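Local coordinates for protein pyrrolysyl-tRNA synthetase (Desulfitobacterium hafniense, PDB 3DSQ) that probably charges its cognate tRNA with pyrrolysine in an ATP-dependent reaction, working as a homodimeric class II aminoacyl-tRNA synthetase, at residues 69-72 and 73-76. Numbering follows the deposited sequence.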
ATOM      1  N   HIS B  69     -11.430 -13.490   3.688  1.00 36.31           N
ATOM      2  CA  HIS B  69     -11.900 -12.145   3.364  1.00 35.59           C
ATOM      3  C   HIS B  69     -10.756 -11.231   2.915  1.00 33.46           C
ATOM      4  O   HIS B  69     -10.952 -10.029   2.716  1.00 31.95           O
ATOM      5  CB  HIS B  69     -12.621 -11.525   4.563  1.00 37.93           C
ATOM      6  CG  HIS B  69     -13.899 -12.221   4.919  1.00 41.34           C
ATOM      7  ND1 HIS B  69     -14.970 -12.294   4.054  1.00 42.34           N
ATOM      8  CD2 HIS B  69     -14.270 -12.892   6.035  1.00 41.16           C
ATOM      9  CE1 HIS B  69     -15.947 -12.979   4.622  1.00 42.09           C
ATOM     10  NE2 HIS B  69     -15.548 -13.353   5.824  1.00 41.87           N
ATOM     11  N   ARG B  70      -9.566 -11.804   2.757  1.00 31.91           N
ATOM     12  CA  ARG B  70      -8.406 -11.048   2.299  1.00 33.01           C
ATOM     13  C   ARG B  70      -7.329 -11.964   1.742  1.00 31.93           C
ATOM     14  O   ARG B  70      -7.096 -13.062   2.258  1.00 31.31           O
ATOM     15  CB  ARG B  70      -7.816 -10.204   3.430  1.00 35.01           C
ATOM     16  CG  ARG B  70      -7.210 -11.013   4.548  1.00 36.52           C
ATOM     17  CD  ARG B  70      -6.915 -10.123   5.725  1.00 40.09           C
ATOM     18  NE  ARG B  70      -6.321 -10.855   6.837  1.00 40.77           N
ATOM     19  CZ  ARG B  70      -5.975 -10.291   7.987  1.00 42.03           C
ATOM     20  NH1 ARG B  70      -6.176  -8.992   8.169  1.00 42.20           N
ATOM     21  NH2 ARG B  70      -5.410 -11.014   8.945  1.00 40.75           N
ATOM     22  N   PRO B  71      -6.649 -11.516   0.672  1.00 31.09           N
ATOM     23  CA  PRO B  71      -5.587 -12.288   0.030  1.00 27.16           C
ATOM     24  C   PRO B  71      -4.327 -12.379   0.879  1.00 25.56           C
ATOM     25  O   PRO B  71      -4.134 -11.591   1.811  1.00 25.00           O
ATOM     26  CB  PRO B  71      -5.368 -11.537  -1.280  1.00 28.93           C
ATOM     27  CG  PRO B  71      -5.631 -10.121  -0.888  1.00 28.84           C
ATOM     28  CD  PRO B  71      -6.878 -10.245  -0.042  1.00 29.92           C
ATOM     29  N   ALA B  72      -3.482 -13.347   0.538  1.00 24.19           N
ATOM     30  CA  ALA B  72      -2.230 -13.626   1.231  1.00 25.01           C
ATOM     31  C   ALA B  72      -1.332 -12.432   1.498  1.00 26.73           C
ATOM     32  O   ALA B  72      -0.782 -12.300   2.596  1.00 24.42           O
ATOM     33  CB  ALA B  72      -1.447 -14.683   0.458  1.00 24.74           C
ATOM     34  N   LEU B  73      -1.171 -11.565   0.499  1.00 26.75           N
ATOM     35  CA  LEU B  73      -0.313 -10.405   0.666  1.00 26.34           C
ATOM     36  C   LEU B  73      -0.792  -9.559   1.833  1.00 24.88           C
ATOM     37  O   LEU B  73       0.002  -9.140   2.652  1.00 25.52           O
ATOM     38  CB  LEU B  73      -0.273  -9.558  -0.623  1.00 25.18           C
ATOM     39  CG  LEU B  73       0.585  -8.287  -0.562  1.00 27.32           C
ATOM     40  CD1 LEU B  73       2.024  -8.651  -0.170  1.00 23.82           C
ATOM     41  CD2 LEU B  73       0.567  -7.572  -1.925  1.00 24.55           C
ATOM     42  N   LEU B  74      -2.094  -9.312   1.908  1.00 26.62           N
ATOM     43  CA  LEU B  74      -2.641  -8.493   2.981  1.00 27.35           C
ATOM     44  C   LEU B  74      -2.614  -9.204   4.328  1.00 30.51           C
ATOM     45  O   LEU B  74      -2.405  -8.577   5.363  1.00 31.51           O
ATOM     46  CB  LEU B  74      -4.072  -8.058   2.645  1.00 27.52           C
ATOM     47  CG  LEU B  74      -4.183  -7.071   1.470  1.00 31.17           C
ATOM     48  CD1 LEU B  74      -5.646  -6.736   1.215  1.00 28.27           C
ATOM     49  CD2 LEU B  74      -3.383  -5.803   1.778  1.00 28.25           C
ATOM     50  N   GLU B  75      -2.827 -10.515   4.311  1.00 32.89           N
ATOM     51  CA  GLU B  75      -2.818 -11.303   5.537  1.00 34.83           C
ATOM     52  C   GLU B  75      -1.390 -11.327   6.062  1.00 35.00           C
ATOM     53  O   GLU B  75      -1.145 -11.208   7.266  1.00 33.87           O
ATOM     54  CB  GLU B  75      -3.299 -12.724   5.240  1.00 36.34           C
ATOM     55  CG  GLU B  75      -3.394 -13.632   6.455  1.00 40.44           C
ATOM     56  CD  GLU B  75      -3.696 -15.073   6.066  1.00 42.91           C
ATOM     57  OE1 GLU B  75      -2.864 -15.681   5.357  1.00 43.78           O
ATOM     58  OE2 GLU B  75      -4.765 -15.591   6.463  1.00 45.08           O
ATOM     59  N   LEU B  76      -0.447 -11.471   5.136  1.00 35.03           N
ATOM     60  CA  LEU B  76       0.969 -11.504   5.471  1.00 34.14           C
ATOM     61  C   LEU B  76       1.366 -10.145   6.046  1.00 35.17           C
ATOM     62  O   LEU B  76       2.067 -10.067   7.059  1.00 34.15           O
ATOM     63  CB  LEU B  76       1.791 -11.784   4.211  1.00 34.40           C
ATOM     64  CG  LEU B  76       3.159 -12.469   4.286  1.00 34.75           C
ATOM     65  CD1 LEU B  76       4.088 -11.814   3.284  1.00 33.23           C
ATOM     66  CD2 LEU B  76       3.738 -12.397   5.674  1.00 35.94           C
TER
HETATM   67  O   HOH W   1      -0.364 -14.736   4.118  1.00 33.75           O
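Two groups grip the carbonyl oxygen of Ala72: Leu76 N gives it a hydrogen bond of 2.7 Å, tilted from the carbonyl plane by 22°, and a water donates a second, 2.9 Å from Ala72 O. The same water donates to Glu75 OE1, and so ties that carboxylate to the backbone of the first turn. One residue earlier, Glu75 N donates to Pro71 O across 3.0 Å, within the carbonyl plane. These i to i+4 bonds open helix 72-85 of the class II synthetase core, with Pro71 as N-cap. Proline suits this place because its ring restricts phi, so the chain enters the helix in a fixed direction, while its carbonyl still accepts from Glu75 N. Its ring lies alongside Leu74, the two pointing the same way, with Pro71 CD 3.9 Å from Leu74 CD1; Gln91 of the second subunit packs on both. On another side, the small Ala72 and the branched Leu73 and Leu76 pack against helix 257-265, while Asp281 accepts a hydrogen bond from Ala72 N. The side chain of Arg70 reaches over the first turn to Glu75. With CG set between the backbone N and carbonyl carbon (chi1 67°), its chain runs out extended and crosses Glu75 at about a right angle. One face of the guanidinium covers Glu75 CA, which lies 3.8 Å from Arg70 NE. Arg70 NE and Glu75 OE2 are 5.0 Å apart, so the two charges do not touch, and the carboxylate plane is turned 87° from the guanidinium; Arg70 NH1 instead forms a salt bridge with Glu78. Replacing Arg70 by an alanine would probably leave Glu78 without its charged mate and strip the guanidinium from over Glu75 CA. His85 of the second subunit packs against Arg70.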